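Local atomic coordinates of serine proteinase inhibitor 1 (Myxoma virus, PDB entry 6BJ5), a protein that inhibits serine proteases as a member of the serpin family and is important for the virulence of the virus. Residues T41-V46 against M142-S147; A74-F79 against S96-S101; R178-I183 against M248-V253. All blocks are in the same frame, centred on the assembly; numbering follows the deposited sequence.

Contact 1: residues T41-V46 against M142-S147; sequences TSALSV and MLLLSS
V46 and A43 of helix 37-49 receive the side chain of L144 on strand 142-153, in a helix-on-sheet contact against the large sheet of the serpin fold, consistent with the region known in serpins as the shutter. Of the L144 methyls, CD1 comes nearest to CG1 of V46, at 3.5 Å, the two side chains crossing obliquely. CD2 of L144 comes nearest to the helix backbone, 3.5 Å from A43 O. CG of L144 stands anti to its backbone N (chi1 -161°), which puts CG 3.8 Å from V46 CG1. Two residues on, S146 faces the same helix: its CB meets A43 CB at 3.8 Å and its OG meets S42 CB at 3.4 Å. No hydrogen bond joins the two segments, whose axes approach to 7.6 Å at 144°. Further out, F94 and F98 touch V46, and strand 305-314, hydrogen-bonded to strand 142-153, sets T312 and I314 against A43. The buried hydroxyls are satisfied by the first turn of the helix: S42 OG bonds to Y38 O, and S146 OG, anti to its own backbone N, bonds to G39 O.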
# COMPACT_ATOMS: atom_id res chain seq x y z
N THR A 41 6.30 0.27 -4.89
CA THR A 41 6.87 0.78 -6.13
C THR A 41 7.89 1.87 -5.87
O THR A 41 8.93 1.92 -6.55
CB THR A 41 5.73 1.30 -7.01
OG1 THR A 41 4.94 0.19 -7.45
CG2 THR A 41 6.27 2.06 -8.23
N SER A 42 7.61 2.77 -4.93
CA SER A 42 8.57 3.84 -4.63
C SER A 42 9.87 3.28 -4.06
O SER A 42 10.96 3.71 -4.46
CB SER A 42 7.95 4.85 -3.68
OG SER A 42 6.75 5.38 -4.23
N ALA A 43 9.77 2.28 -3.18
CA ALA A 43 10.96 1.65 -2.61
C ALA A 43 11.80 0.98 -3.69
O ALA A 43 13.01 1.20 -3.78
CB ALA A 43 10.53 0.63 -1.55
N LEU A 44 11.15 0.16 -4.53
CA LEU A 44 11.85 -0.53 -5.61
C LEU A 44 12.50 0.47 -6.56
O LEU A 44 13.58 0.20 -7.12
CB LEU A 44 10.87 -1.41 -6.38
CG LEU A 44 10.21 -2.59 -5.69
CD1 LEU A 44 9.33 -3.35 -6.68
CD2 LEU A 44 11.26 -3.51 -5.12
N SER A 45 11.86 1.62 -6.77
CA SER A 45 12.40 2.63 -7.68
C SER A 45 13.72 3.20 -7.15
O SER A 45 14.67 3.40 -7.92
CB SER A 45 11.35 3.72 -7.88
OG SER A 45 11.78 4.73 -8.77
N VAL A 46 13.80 3.42 -5.84
CA VAL A 46 15.07 3.82 -5.22
C VAL A 46 16.08 2.69 -5.32
O VAL A 46 17.22 2.90 -5.76
CB VAL A 46 14.83 4.22 -3.75
CG1 VAL A 46 16.16 4.46 -3.05
CG2 VAL A 46 13.95 5.47 -3.68
N MET A 142 22.12 -2.36 4.81
CA MET A 142 21.43 -1.25 4.18
C MET A 142 19.96 -1.28 4.60
O MET A 142 19.42 -2.36 4.85
CB MET A 142 21.54 -1.35 2.67
CG MET A 142 20.43 -2.25 2.06
SD MET A 142 20.71 -2.55 0.34
CE MET A 142 21.37 -0.95 -0.08
N LEU A 143 19.32 -0.12 4.74
CA LEU A 143 17.88 -0.10 4.93
C LEU A 143 17.31 0.90 3.95
O LEU A 143 17.71 2.07 3.96
CB LEU A 143 17.51 0.25 6.38
CG LEU A 143 15.99 0.28 6.54
CD1 LEU A 143 15.49 -1.18 6.59
CD2 LEU A 143 15.60 1.04 7.78
N LEU A 144 16.46 0.44 3.04
CA LEU A 144 15.80 1.31 2.10
C LEU A 144 14.37 1.46 2.60
O LEU A 144 13.67 0.47 2.76
CB LEU A 144 15.80 0.73 0.69
CG LEU A 144 15.55 1.74 -0.42
CD1 LEU A 144 16.10 1.22 -1.73
CD2 LEU A 144 14.07 2.12 -0.57
N LEU A 145 13.96 2.70 2.86
CA LEU A 145 12.69 2.90 3.53
C LEU A 145 11.82 3.87 2.73
O LEU A 145 12.27 4.97 2.37
CB LEU A 145 12.91 3.39 4.96
CG LEU A 145 11.62 3.77 5.68
CD1 LEU A 145 10.88 2.52 6.07
CD2 LEU A 145 11.92 4.62 6.89
N SER A 146 10.58 3.43 2.46
CA SER A 146 9.56 4.20 1.75
C SER A 146 8.33 4.37 2.65
O SER A 146 7.71 3.38 3.07
CB SER A 146 9.16 3.50 0.44
OG SER A 146 8.19 4.23 -0.30
N SER A 147 7.96 5.62 2.91
CA SER A 147 6.84 5.94 3.79
C SER A 147 5.76 6.67 2.99
O SER A 147 6.07 7.60 2.25
CB SER A 147 7.30 6.83 4.93
OG SER A 147 8.17 6.11 5.77

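Contact 2: residues A74-F79 against S96-S101; sequences ALRELF and SRFNTS
R76 meets F98 through the end of its guanidinium, and T100 holds the neighbouring E77; together these residues join strand 73-81 to the end of helix 88-98 and the turn that follows. NH2 of R76 lies 3.4 Å from CE2 of F98 and equally close to CD2, near the plane of the ring. The ring rim therefore points into one face of the guanidinium, the two planes standing 85° apart, and the charge sits beside the ring instead of over its pi face. One ring face is covered by R97, whose CB is 4.0 Å above the ring plane of F98, over its centre. The ring of F94 also meets that of F98. A second guanidinium nitrogen, NH1 of R76, donates to S42 O on helix 37-49, which ties this arginine to a second helix. T100 works in two directions. Its CG2 rests 3.3 Å from R76 O, and its OG1, anti to the backbone N (chi1 -168°), donates to E77 OE1 at 2.8 Å. The hydroxyl comes from the syn side of the carboxylate, 17° out of its plane. E77 reaches it by a chain bent at chi2. OE1 of E77 is also hydrogen-bonded to Y119 OH, while OE2 forms a salt bridge with K123; the lysine probably offsets the repulsion between E77 OE2 and the carbonyl R76 O, two acceptors only 3.0 Å apart. N99, with positive phi, turns the chain between F98 and T100, which both direct their CB atoms at the strand. The contact thus fastens the start of the return path in a beta-alpha-beta crossover, in which strand 73-81, helix 88-98 and the parallel edge strand 103-105 follow one another at one margin of the large serpin sheet.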
# COMPACT_ATOMS: atom_id res chain seq x y z
N ALA A 74 4.90 11.50 1.04
CA ALA A 74 5.70 10.35 0.68
C ALA A 74 7.14 10.65 1.06
O ALA A 74 7.58 11.80 0.98
CB ALA A 74 5.61 10.03 -0.82
N LEU A 75 7.87 9.62 1.48
CA LEU A 75 9.23 9.84 1.98
C LEU A 75 10.13 8.67 1.58
O LEU A 75 9.69 7.52 1.55
CB LEU A 75 9.23 10.06 3.49
CG LEU A 75 10.57 10.16 4.24
CD1 LEU A 75 10.40 10.97 5.49
CD2 LEU A 75 11.10 8.78 4.63
N ARG A 76 11.39 8.99 1.29
CA ARG A 76 12.35 7.98 0.84
C ARG A 76 13.72 8.27 1.44
O ARG A 76 14.29 9.34 1.23
CB ARG A 76 12.44 7.95 -0.68
CG ARG A 76 11.17 7.46 -1.32
CD ARG A 76 10.90 8.24 -2.59
NE ARG A 76 10.58 7.31 -3.64
CZ ARG A 76 10.63 7.58 -4.92
NH1 ARG A 76 10.33 6.64 -5.80
NH2 ARG A 76 10.98 8.79 -5.31
N GLU A 77 14.24 7.28 2.19
CA GLU A 77 15.51 7.39 2.87
C GLU A 77 16.24 6.07 2.66
O GLU A 77 15.61 5.02 2.49
CB GLU A 77 15.36 7.65 4.39
CG GLU A 77 14.54 8.88 4.76
CD GLU A 77 15.12 10.19 4.24
OE1 GLU A 77 16.34 10.41 4.35
OE2 GLU A 77 14.34 10.99 3.70
N LEU A 78 17.57 6.14 2.67
CA LEU A 78 18.43 4.98 2.60
C LEU A 78 19.44 5.06 3.74
O LEU A 78 20.10 6.08 3.93
CB LEU A 78 19.14 4.90 1.23
CG LEU A 78 20.18 3.79 1.04
CD1 LEU A 78 19.56 2.40 1.21
CD2 LEU A 78 20.88 3.93 -0.30
N PHE A 79 19.56 3.98 4.50
CA PHE A 79 20.47 3.93 5.64
C PHE A 79 21.51 2.87 5.33
O PHE A 79 21.22 1.67 5.35
CB PHE A 79 19.71 3.57 6.92
CG PHE A 79 18.64 4.55 7.26
CD1 PHE A 79 18.93 5.67 8.01
CD2 PHE A 79 17.36 4.39 6.76
CE1 PHE A 79 17.94 6.60 8.30
CE2 PHE A 79 16.37 5.31 7.04
CZ PHE A 79 16.66 6.42 7.81
N SER A 96 20.66 13.96 -5.49
CA SER A 96 20.08 14.86 -6.49
C SER A 96 18.68 14.44 -6.90
O SER A 96 17.90 15.27 -7.38
CB SER A 96 20.97 14.93 -7.73
OG SER A 96 21.07 13.66 -8.33
N ARG A 97 18.37 13.16 -6.80
CA ARG A 97 17.10 12.65 -7.29
C ARG A 97 16.03 12.55 -6.22
O ARG A 97 14.84 12.60 -6.56
CB ARG A 97 17.28 11.28 -7.90
CG ARG A 97 18.22 11.29 -9.02
CD ARG A 97 18.09 9.98 -9.69
NE ARG A 97 16.70 9.56 -9.65
CZ ARG A 97 16.13 8.84 -10.60
NH1 ARG A 97 16.84 8.46 -11.67
NH2 ARG A 97 14.84 8.51 -10.48
N PHE A 98 16.40 12.40 -4.94
CA PHE A 98 15.41 12.24 -3.89
C PHE A 98 15.53 13.30 -2.82
O PHE A 98 14.97 13.13 -1.72
CB PHE A 98 15.49 10.84 -3.28
CG PHE A 98 15.49 9.77 -4.32
CD1 PHE A 98 16.63 9.03 -4.57
CD2 PHE A 98 14.34 9.49 -5.04
CE1 PHE A 98 16.64 8.04 -5.55
CE2 PHE A 98 14.34 8.52 -6.01
CZ PHE A 98 15.49 7.79 -6.27
N ASN A 99 16.27 14.38 -3.09
CA ASN A 99 16.38 15.52 -2.19
C ASN A 99 16.70 15.06 -0.78
O ASN A 99 16.12 15.54 0.20
CB ASN A 99 15.10 16.35 -2.21
CG ASN A 99 15.34 17.79 -1.80
OD1 ASN A 99 16.37 18.38 -2.14
ND2 ASN A 99 14.39 18.36 -1.05
N THR A 100 17.60 14.09 -0.67
CA THR A 100 17.97 13.55 0.64
C THR A 100 19.28 12.80 0.48
O THR A 100 19.59 12.29 -0.60
CB THR A 100 16.87 12.64 1.22
OG1 THR A 100 17.14 12.38 2.59
CG2 THR A 100 16.82 11.31 0.48
N SER A 101 20.05 12.74 1.57
CA SER A 101 21.37 12.13 1.55
C SER A 101 21.35 10.79 2.25
O SER A 101 20.61 10.59 3.22
CB SER A 101 22.42 13.03 2.19
OG SER A 101 22.75 14.11 1.33

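Contact 3: residues R178-I183 against M248-V253; sequences RMMNKI and MPKFSV
The carbonyl oxygen of R178 is approached by two groups of the partner strand: K250 N donates to R178 O at 2.9 Å, and P249 CA makes a CA-H...O contact with R178 O at 3.3 Å. Next to it M180 and M248 form an antiparallel hydrogen-bonded pair. M180 N gives its hydrogen to M248 O at 2.7 Å; the return bond from M248 N to M180 O is longer, 3.1 Å. M179 and P249 form the neighbouring non-hydrogen-bonded pair, their side chains on the face opposite those of M180 and M248; there N13 and F16 of the second chain pack on M179 and P249 respectively. The M180 and M248 side chains run alongside each other in the same direction. CG of M248, turned between its backbone N and carbonyl carbon (chi1 76°), is thereby placed 3.7 Å from M180 CE. The shaft of K250 crosses M180 at about a right angle, its CG 3.7 Å from M180 SD, and its CD runs beside R178 CG. The cationic ends are near but not in contact, R178 NE and K250 NZ being 5.6 Å from each other. K250 NZ has a long, weak ion pair with E303. Backbone bonds thus set the strand register, while the long side chains contribute their apolar parts, and the salt bridge from D165 to R178 probably offsets part of the repulsion between the like charges.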
# COMPACT_ATOMS: atom_id res chain seq x y z
N ARG A 178 -19.95 -1.85 12.66
CA ARG A 178 -20.38 -0.48 12.79
C ARG A 178 -20.59 0.04 11.37
O ARG A 178 -19.62 0.40 10.68
CB ARG A 178 -19.27 0.26 13.51
CG ARG A 178 -19.60 1.43 14.30
CD ARG A 178 -20.36 1.10 15.53
NE ARG A 178 -21.12 2.30 15.78
CZ ARG A 178 -22.43 2.33 15.89
NH1 ARG A 178 -23.13 1.19 15.81
NH2 ARG A 178 -23.04 3.49 16.07
N MET A 179 -21.83 0.03 10.91
CA MET A 179 -22.10 0.43 9.54
C MET A 179 -22.59 1.84 9.30
O MET A 179 -23.58 2.29 9.88
CB MET A 179 -23.08 -0.56 8.90
CG MET A 179 -23.44 -0.24 7.45
SD MET A 179 -24.59 -1.43 6.74
CE MET A 179 -23.64 -2.94 6.88
N MET A 180 -21.87 2.53 8.42
CA MET A 180 -22.21 3.88 8.01
C MET A 180 -23.26 3.85 6.90
O MET A 180 -23.43 2.85 6.20
CB MET A 180 -20.94 4.60 7.54
CG MET A 180 -19.80 4.53 8.52
SD MET A 180 -18.38 5.51 7.97
CE MET A 180 -17.82 4.64 6.48
N ASN A 181 -23.98 4.96 6.76
CA ASN A 181 -25.11 5.00 5.84
C ASN A 181 -25.34 6.44 5.38
O ASN A 181 -25.45 7.34 6.22
CB ASN A 181 -26.37 4.45 6.50
CG ASN A 181 -27.59 4.42 5.57
OD1 ASN A 181 -27.52 4.82 4.40
ND2 ASN A 181 -28.71 3.97 6.10
N LYS A 182 -25.38 6.65 4.07
CA LYS A 182 -25.65 7.99 3.54
C LYS A 182 -26.27 7.91 2.15
O LYS A 182 -26.18 6.88 1.45
CB LYS A 182 -24.39 8.86 3.50
CG LYS A 182 -23.54 8.64 2.22
CD LYS A 182 -22.32 9.54 2.22
CE LYS A 182 -21.23 9.03 1.32
NZ LYS A 182 -20.38 10.18 0.88
N ILE A 183 -26.87 9.03 1.74
CA ILE A 183 -27.30 9.23 0.36
C ILE A 183 -26.38 10.25 -0.27
O ILE A 183 -26.02 11.26 0.35
CB ILE A 183 -28.77 9.68 0.27
CG1 ILE A 183 -29.70 8.50 0.59
CG2 ILE A 183 -29.06 10.25 -1.10
CD1 ILE A 183 -31.13 8.91 0.86
N MET A 248 -21.74 1.22 4.24
CA MET A 248 -20.46 0.55 4.33
C MET A 248 -19.92 0.66 5.73
O MET A 248 -20.24 1.63 6.45
CB MET A 248 -19.46 1.13 3.31
CG MET A 248 -18.89 2.46 3.72
SD MET A 248 -17.64 3.05 2.57
CE MET A 248 -16.41 1.76 2.65
N PRO A 249 -19.13 -0.31 6.19
CA PRO A 249 -18.64 -0.31 7.56
C PRO A 249 -17.52 0.70 7.78
O PRO A 249 -16.71 0.95 6.89
CB PRO A 249 -18.06 -1.72 7.76
CG PRO A 249 -18.31 -2.46 6.46
CD PRO A 249 -18.56 -1.43 5.42
N LYS A 250 -17.48 1.26 8.98
CA LYS A 250 -16.23 1.75 9.50
C LYS A 250 -15.24 0.60 9.57
O LYS A 250 -15.62 -0.56 9.83
CB LYS A 250 -16.40 2.34 10.90
CG LYS A 250 -17.25 3.54 10.95
CD LYS A 250 -17.53 3.94 12.38
CE LYS A 250 -16.28 4.45 13.02
NZ LYS A 250 -16.57 5.12 14.30
N PHE A 251 -13.96 0.89 9.31
CA PHE A 251 -12.96 -0.15 9.50
C PHE A 251 -11.60 0.45 9.82
O PHE A 251 -11.26 1.57 9.41
CB PHE A 251 -12.87 -1.08 8.28
CG PHE A 251 -12.48 -0.40 7.00
CD1 PHE A 251 -11.14 -0.23 6.67
CD2 PHE A 251 -13.45 0.03 6.11
CE1 PHE A 251 -10.78 0.38 5.45
CE2 PHE A 251 -13.10 0.63 4.90
CZ PHE A 251 -11.74 0.81 4.58
N SER A 252 -10.83 -0.35 10.56
CA SER A 252 -9.47 -0.02 10.98
C SER A 252 -8.68 -1.31 10.84
O SER A 252 -9.04 -2.32 11.46
CB SER A 252 -9.46 0.50 12.42
OG SER A 252 -8.15 0.85 12.85
N VAL A 253 -7.65 -1.32 10.00
CA VAL A 253 -6.89 -2.53 9.71
C VAL A 253 -5.40 -2.21 9.68
O VAL A 253 -4.98 -1.18 9.14
CB VAL A 253 -7.33 -3.17 8.37
CG1 VAL A 253 -6.46 -4.37 8.03
CG2 VAL A 253 -8.77 -3.60 8.46

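Overall arrangement
All three contacts reach one large mixed sheet, the main sheet of the serpin fold. Contacts 1 and 2 adjoin, their centres 9 Å apart, because strands 73-81 and 142-153 are neighbours in it; L143 N and F79 O probably hydrogen-bond between them. Contact 2 falls within the chain interval spanned by contact 1. Contact 3 follows later in sequence and joins strands 173-185 and 243-258 on the opposite side of the chain's centre, its centre 33 Å from that of contact 1 and 37 Å from that of contact 2. Strand 305-314, ending the deposited chain, is consistent with the inserted reactive loop of a cleaved, expanded sheet; contacts 1 and 2 lie on one side of it, contact 3 beyond strand 293-302.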